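Local coordinates for PlaB phospholipase (Legionella pneumophila, PDB 6ZTI), which is a phospholipase of the alpha/beta-hydrolase class linked to virulence, whose activity is controlled by tetramerization mediated by NAD(H), at residues Thr29-Asn41 with Ile274-Ala288. Numbering follows the deposited sequence.
Sequences TNTYGELPQWLEN and IRSITMANAATHPTA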
loop_
_atom_site.group_PDB
_atom_site.type_symbol
_atom_site.label_atom_id
_atom_site.label_comp_id
_atom_site.label_asym_id
_atom_site.label_seq_id
_atom_site.Cartn_x
_atom_site.Cartn_y
_atom_site.Cartn_z
ATOM N N THR B 29 -10.313 -29.582 -21.982
ATOM C CA THR B 29 -10.329 -30.870 -21.300
ATOM C C THR B 29 -9.342 -31.867 -21.892
ATOM O O THR B 29 -9.231 -32.983 -21.373
ATOM C CB THR B 29 -11.742 -31.477 -21.313
ATOM O OG1 THR B 29 -12.306 -31.384 -22.624
ATOM C CG2 THR B 29 -12.654 -30.756 -20.311
ATOM N N ASN B 30 -8.627 -31.514 -22.957
ATOM C CA ASN B 30 -7.513 -32.356 -23.372
ATOM C C ASN B 30 -6.409 -32.380 -22.328
ATOM O O ASN B 30 -5.488 -33.199 -22.437
ATOM C CB ASN B 30 -6.949 -31.899 -24.728
ATOM C CG ASN B 30 -6.393 -30.479 -24.706
ATOM O OD1 ASN B 30 -6.189 -29.886 -23.652
ATOM N ND2 ASN B 30 -6.139 -29.933 -25.890
ATOM N N THR B 31 -6.488 -31.500 -21.327
ATOM C CA THR B 31 -5.589 -31.559 -20.181
ATOM C C THR B 31 -5.488 -32.971 -19.611
ATOM O O THR B 31 -4.458 -33.333 -19.030
ATOM C CB THR B 31 -6.081 -30.582 -19.107
ATOM O OG1 THR B 31 -5.129 -30.493 -18.037
ATOM C CG2 THR B 31 -7.424 -31.038 -18.533
ATOM N N TYR B 32 -6.540 -33.780 -19.766
ATOM C CA TYR B 32 -6.562 -35.144 -19.247
ATOM C C TYR B 32 -5.844 -36.145 -20.143
ATOM O O TYR B 32 -5.775 -37.326 -19.786
ATOM C CB TYR B 32 -8.009 -35.618 -19.039
ATOM C CG TYR B 32 -8.823 -34.748 -18.100
ATOM C CD1 TYR B 32 -8.399 -34.518 -16.799
ATOM C CD2 TYR B 32 -10.036 -34.179 -18.507
ATOM C CE1 TYR B 32 -9.141 -33.731 -15.933
ATOM C CE2 TYR B 32 -10.784 -33.397 -17.649
ATOM C CZ TYR B 32 -10.327 -33.180 -16.359
ATOM O OH TYR B 32 -11.059 -32.400 -15.487
ATOM N N GLY B 33 -5.300 -35.706 -21.280
ATOM C CA GLY B 33 -4.653 -36.626 -22.191
ATOM C C GLY B 33 -5.704 -37.545 -22.785
ATOM O O GLY B 33 -6.866 -37.178 -22.933
ATOM N N GLU B 34 -5.290 -38.769 -23.109
ATOM C CA GLU B 34 -6.213 -39.800 -23.558
ATOM C C GLU B 34 -6.534 -40.817 -22.464
ATOM O O GLU B 34 -7.096 -41.878 -22.759
ATOM C CB GLU B 34 -5.654 -40.491 -24.808
ATOM C CG GLU B 34 -5.466 -39.531 -25.985
ATOM C CD GLU B 34 -5.089 -40.221 -27.298
ATOM O OE1 GLU B 34 -4.335 -41.221 -27.283
ATOM O OE2 GLU B 34 -5.560 -39.752 -28.358
ATOM N N LEU B 35 -6.243 -40.493 -21.203
ATOM C CA LEU B 35 -6.512 -41.435 -20.120
ATOM C C LEU B 35 -7.990 -41.773 -19.956
ATOM O O LEU B 35 -8.293 -42.942 -19.659
ATOM C CB LEU B 35 -5.950 -40.885 -18.803
ATOM C CG LEU B 35 -6.208 -41.773 -17.585
ATOM C CD1 LEU B 35 -5.593 -43.145 -17.829
ATOM C CD2 LEU B 35 -5.691 -41.156 -16.308
ATOM N N PRO B 36 -8.939 -40.840 -20.112
ATOM C CA PRO B 36 -10.361 -41.236 -20.031
ATOM C C PRO B 36 -10.759 -42.286 -21.055
ATOM O O PRO B 36 -11.392 -43.290 -20.700
ATOM C CB PRO B 36 -11.100 -39.906 -20.246
ATOM C CG PRO B 36 -10.123 -38.858 -19.800
ATOM C CD PRO B 36 -8.780 -39.381 -20.227
ATOM N N GLN B 37 -10.413 -42.077 -22.327
ATOM C CA GLN B 37 -10.696 -43.084 -23.349
ATOM C C GLN B 37 -10.010 -44.408 -23.030
ATOM O O GLN B 37 -10.567 -45.482 -23.291
ATOM C CB GLN B 37 -10.256 -42.565 -24.722
ATOM C CG GLN B 37 -11.165 -41.461 -25.276
ATOM C CD GLN B 37 -10.421 -40.351 -26.030
ATOM O OE1 GLN B 37 -9.198 -40.212 -25.934
ATOM N NE2 GLN B 37 -11.175 -39.550 -26.780
ATOM N N TRP B 38 -8.802 -44.360 -22.459
ATOM C CA TRP B 38 -8.091 -45.597 -22.149
ATOM C C TRP B 38 -8.764 -46.362 -21.016
ATOM O O TRP B 38 -8.875 -47.594 -21.078
ATOM C CB TRP B 38 -6.636 -45.296 -21.803
ATOM C CG TRP B 38 -5.800 -46.529 -21.583
ATOM C CD1 TRP B 38 -5.295 -47.351 -22.539
ATOM C CD2 TRP B 38 -5.373 -47.071 -20.321
ATOM N NE1 TRP B 38 -4.579 -48.375 -21.957
ATOM C CE2 TRP B 38 -4.616 -48.223 -20.597
ATOM C CE3 TRP B 38 -5.564 -46.692 -18.992
ATOM C CZ2 TRP B 38 -4.050 -48.999 -19.596
ATOM C CZ3 TRP B 38 -5.000 -47.465 -17.998
ATOM C CH2 TRP B 38 -4.249 -48.603 -18.304
ATOM N N LEU B 39 -9.209 -45.657 -19.967
ATOM C CA LEU B 39 -9.942 -46.316 -18.887
ATOM C C LEU B 39 -11.213 -46.967 -19.408
ATOM O O LEU B 39 -11.621 -48.030 -18.925
ATOM C CB LEU B 39 -10.289 -45.317 -17.783
ATOM C CG LEU B 39 -9.157 -44.807 -16.898
ATOM C CD1 LEU B 39 -9.711 -43.843 -15.863
ATOM C CD2 LEU B 39 -8.439 -45.947 -16.212
ATOM N N GLU B 40 -11.862 -46.331 -20.385
ATOM C CA GLU B 40 -13.045 -46.925 -20.992
ATOM C C GLU B 40 -12.723 -48.288 -21.592
ATOM O O GLU B 40 -13.488 -49.247 -21.426
ATOM C CB GLU B 40 -13.598 -45.982 -22.060
ATOM C CG GLU B 40 -15.019 -46.280 -22.490
ATOM C CD GLU B 40 -15.464 -45.372 -23.619
ATOM O OE1 GLU B 40 -14.763 -45.327 -24.657
ATOM O OE2 GLU B 40 -16.497 -44.685 -23.458
ATOM N N ASN B 41 -11.586 -48.399 -22.284
ATOM C CA ASN B 41 -11.247 -49.671 -22.915
ATOM C C ASN B 41 -10.798 -50.703 -21.887
ATOM O O ASN B 41 -11.059 -51.900 -22.056
ATOM C CB ASN B 41 -10.174 -49.456 -23.979
ATOM C CG ASN B 41 -10.669 -48.606 -25.140
ATOM O OD1 ASN B 41 -11.442 -47.661 -24.951
ATOM N ND2 ASN B 41 -10.236 -48.945 -26.350
ATOM N N ILE B 274 -0.319 -36.417 -16.348
ATOM C CA ILE B 274 -1.512 -36.975 -16.996
ATOM C C ILE B 274 -1.585 -36.533 -18.458
ATOM O O ILE B 274 -2.072 -37.279 -19.315
ATOM C CB ILE B 274 -2.809 -36.618 -16.227
ATOM C CG1 ILE B 274 -4.031 -37.270 -16.903
ATOM C CG2 ILE B 274 -2.989 -35.121 -16.107
ATOM C CD1 ILE B 274 -5.359 -37.132 -16.137
ATOM N N ARG B 275 -1.068 -35.340 -18.767
ATOM C CA ARG B 275 -1.181 -34.814 -20.124
ATOM C C ARG B 275 -0.479 -35.698 -21.151
ATOM O O ARG B 275 -0.911 -35.758 -22.309
ATOM C CB ARG B 275 -0.605 -33.398 -20.185
ATOM C CG ARG B 275 -0.790 -32.715 -21.539
ATOM C CD ARG B 275 -2.249 -32.351 -21.792
ATOM N NE ARG B 275 -2.440 -31.599 -23.031
ATOM C CZ ARG B 275 -2.645 -32.154 -24.220
ATOM N NH1 ARG B 275 -2.675 -33.476 -24.349
ATOM N NH2 ARG B 275 -2.817 -31.379 -25.285
ATOM N N SER B 276 0.597 -36.382 -20.761
ATOM C CA SER B 276 1.402 -37.153 -21.702
ATOM C C SER B 276 0.834 -38.542 -22.008
ATOM O O SER B 276 1.393 -39.245 -22.861
ATOM C CB SER B 276 2.831 -37.288 -21.167
ATOM O OG SER B 276 2.904 -38.158 -20.053
ATOM N N ILE B 277 -0.273 -38.932 -21.379
ATOM C CA ILE B 277 -0.846 -40.262 -21.561
ATOM C C ILE B 277 -1.548 -40.333 -22.911
ATOM O O ILE B 277 -2.432 -39.522 -23.207
ATOM C CB ILE B 277 -1.827 -40.589 -20.424
ATOM C CG1 ILE B 277 -1.107 -40.580 -19.080
ATOM C CG2 ILE B 277 -2.493 -41.931 -20.653
ATOM C CD1 ILE B 277 -2.020 -40.823 -17.905
ATOM N N THR B 278 -1.187 -41.329 -23.716
ATOM C CA THR B 278 -1.869 -41.602 -24.973
ATOM C C THR B 278 -2.334 -43.051 -24.986
ATOM O O THR B 278 -1.851 -43.884 -24.213
ATOM C CB THR B 278 -0.968 -41.344 -26.194
ATOM O OG1 THR B 278 0.060 -42.342 -26.256
ATOM C CG2 THR B 278 -0.337 -39.967 -26.109
ATOM N N MET B 279 -3.276 -43.350 -25.889
ATOM C CA MET B 279 -3.706 -44.733 -26.054
ATOM C C MET B 279 -2.525 -45.633 -26.378
ATOM O O MET B 279 -2.508 -46.807 -25.987
ATOM C CB MET B 279 -4.761 -44.842 -27.159
ATOM C CG MET B 279 -6.135 -44.282 -26.797
ATOM S SD MET B 279 -6.865 -45.093 -25.367
ATOM C CE MET B 279 -6.985 -46.790 -25.936
ATOM N N ALA B 280 -1.518 -45.095 -27.069
ATOM C CA ALA B 280 -0.426 -45.929 -27.552
ATOM C C ALA B 280 0.609 -46.196 -26.469
ATOM O O ALA B 280 1.218 -47.273 -26.449
ATOM C CB ALA B 280 0.228 -45.273 -28.767
ATOM N N ASN B 281 0.814 -45.252 -25.555
ATOM C CA ASN B 281 1.809 -45.425 -24.514
ATOM C C ASN B 281 1.206 -45.789 -23.163
ATOM O O ASN B 281 1.959 -46.110 -22.245
ATOM C CB ASN B 281 2.673 -44.155 -24.388
ATOM C CG ASN B 281 1.954 -42.991 -23.693
ATOM O OD1 ASN B 281 0.992 -43.175 -22.943
ATOM N ND2 ASN B 281 2.453 -41.780 -23.927
ATOM N N ALA B 282 -0.124 -45.793 -23.030
ATOM C CA ALA B 282 -0.726 -45.944 -21.706
ATOM C C ALA B 282 -0.295 -47.241 -21.032
ATOM O O ALA B 282 0.014 -47.253 -19.835
ATOM C CB ALA B 282 -2.250 -45.883 -21.808
ATOM N N ALA B 283 -0.277 -48.350 -21.775
ATOM C CA ALA B 283 0.052 -49.631 -21.164
ATOM C C ALA B 283 1.402 -49.602 -20.464
ATOM O O ALA B 283 1.633 -50.405 -19.553
ATOM C CB ALA B 283 0.033 -50.736 -22.222
ATOM N N THR B 284 2.287 -48.686 -20.854
ATOM C CA THR B 284 3.623 -48.579 -20.289
ATOM C C THR B 284 3.822 -47.286 -19.519
ATOM O O THR B 284 4.949 -46.964 -19.138
ATOM C CB THR B 284 4.669 -48.672 -21.396
ATOM O OG1 THR B 284 4.320 -47.769 -22.453
ATOM C CG2 THR B 284 4.739 -50.087 -21.939
ATOM N N HIS B 285 2.763 -46.536 -19.306
ATOM C CA HIS B 285 2.845 -45.229 -18.682
ATOM C C HIS B 285 2.691 -45.378 -17.175
ATOM O O HIS B 285 1.697 -45.959 -16.728
ATOM C CB HIS B 285 1.752 -44.325 -19.228
ATOM C CG HIS B 285 1.993 -42.870 -18.982
ATOM N ND1 HIS B 285 1.966 -42.317 -17.722
ATOM C CD2 HIS B 285 2.265 -41.855 -19.836
ATOM C CE1 HIS B 285 2.215 -41.023 -17.810
ATOM N NE2 HIS B 285 2.393 -40.716 -19.082
ATOM N N PRO B 286 3.628 -44.881 -16.361
ATOM C CA PRO B 286 3.492 -45.101 -14.910
ATOM C C PRO B 286 2.180 -44.604 -14.345
ATOM O O PRO B 286 1.580 -45.297 -13.521
ATOM C CB PRO B 286 4.684 -44.334 -14.318
ATOM C CG PRO B 286 5.649 -44.195 -15.436
ATOM C CD PRO B 286 4.843 -44.108 -16.688
ATOM N N THR B 287 1.719 -43.416 -14.751
ATOM C CA THR B 287 0.476 -42.881 -14.202
ATOM C C THR B 287 -0.690 -43.823 -14.479
ATOM O O THR B 287 -1.458 -44.165 -13.575
ATOM C CB THR B 287 0.178 -41.502 -14.796
ATOM O OG1 THR B 287 1.311 -40.646 -14.643
ATOM C CG2 THR B 287 -1.022 -40.873 -14.103
ATOM N N ALA B 288 -0.841 -44.242 -15.736
ATOM C CA ALA B 288 -1.961 -45.100 -16.104
ATOM C C ALA B 288 -1.898 -46.430 -15.363
ATOM O O ALA B 288 -2.918 -46.922 -14.859
ATOM C CB ALA B 288 -1.958 -45.328 -17.614
#
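In the alpha/beta-hydrolase domain, the first turns of helix 35-44 pack against the loop that leads into helix 286-296, and W38 forms the main apolar contact. Its indole receives the methyl of A282 over one face, CB lying 3.3 Å from the centroid of the five-membered ring and almost on the normal. A288 CB makes a second CH-pi contact, with the six-membered ring. M279 SD approaches in the ring plane at the edge, a Met-aromatic contact; two successive bends in the chain bring the thioether against the helix backbone, where SD lies 3.5 Å from W38 CA.

E34, the N-cap residue, ties the helix start to this loop at two points. Its N donates to I277 O (3.0 Å), while OE1 accepts from M279 N over 2.8 Å through its anti lone pair, nearly straight at 173°. G33 precedes it at positive phi in a type II' turn from Y32 to L35, and its CA packs 3.8 Å from I277 O.

On the side facing the central parallel sheet, L35 CD2 meets the CD1 methyls of both I274 and I277, each at 4.0 Å; L35 also reaches F20 of strand 16-21, which joins this layer to that sheet. At the 3-10 segment 29-32, the R275 guanidinium stacks on the N30 amide, planes 24° apart, and the backbone oxygen N30 O lies over the same face, offset toward the rim.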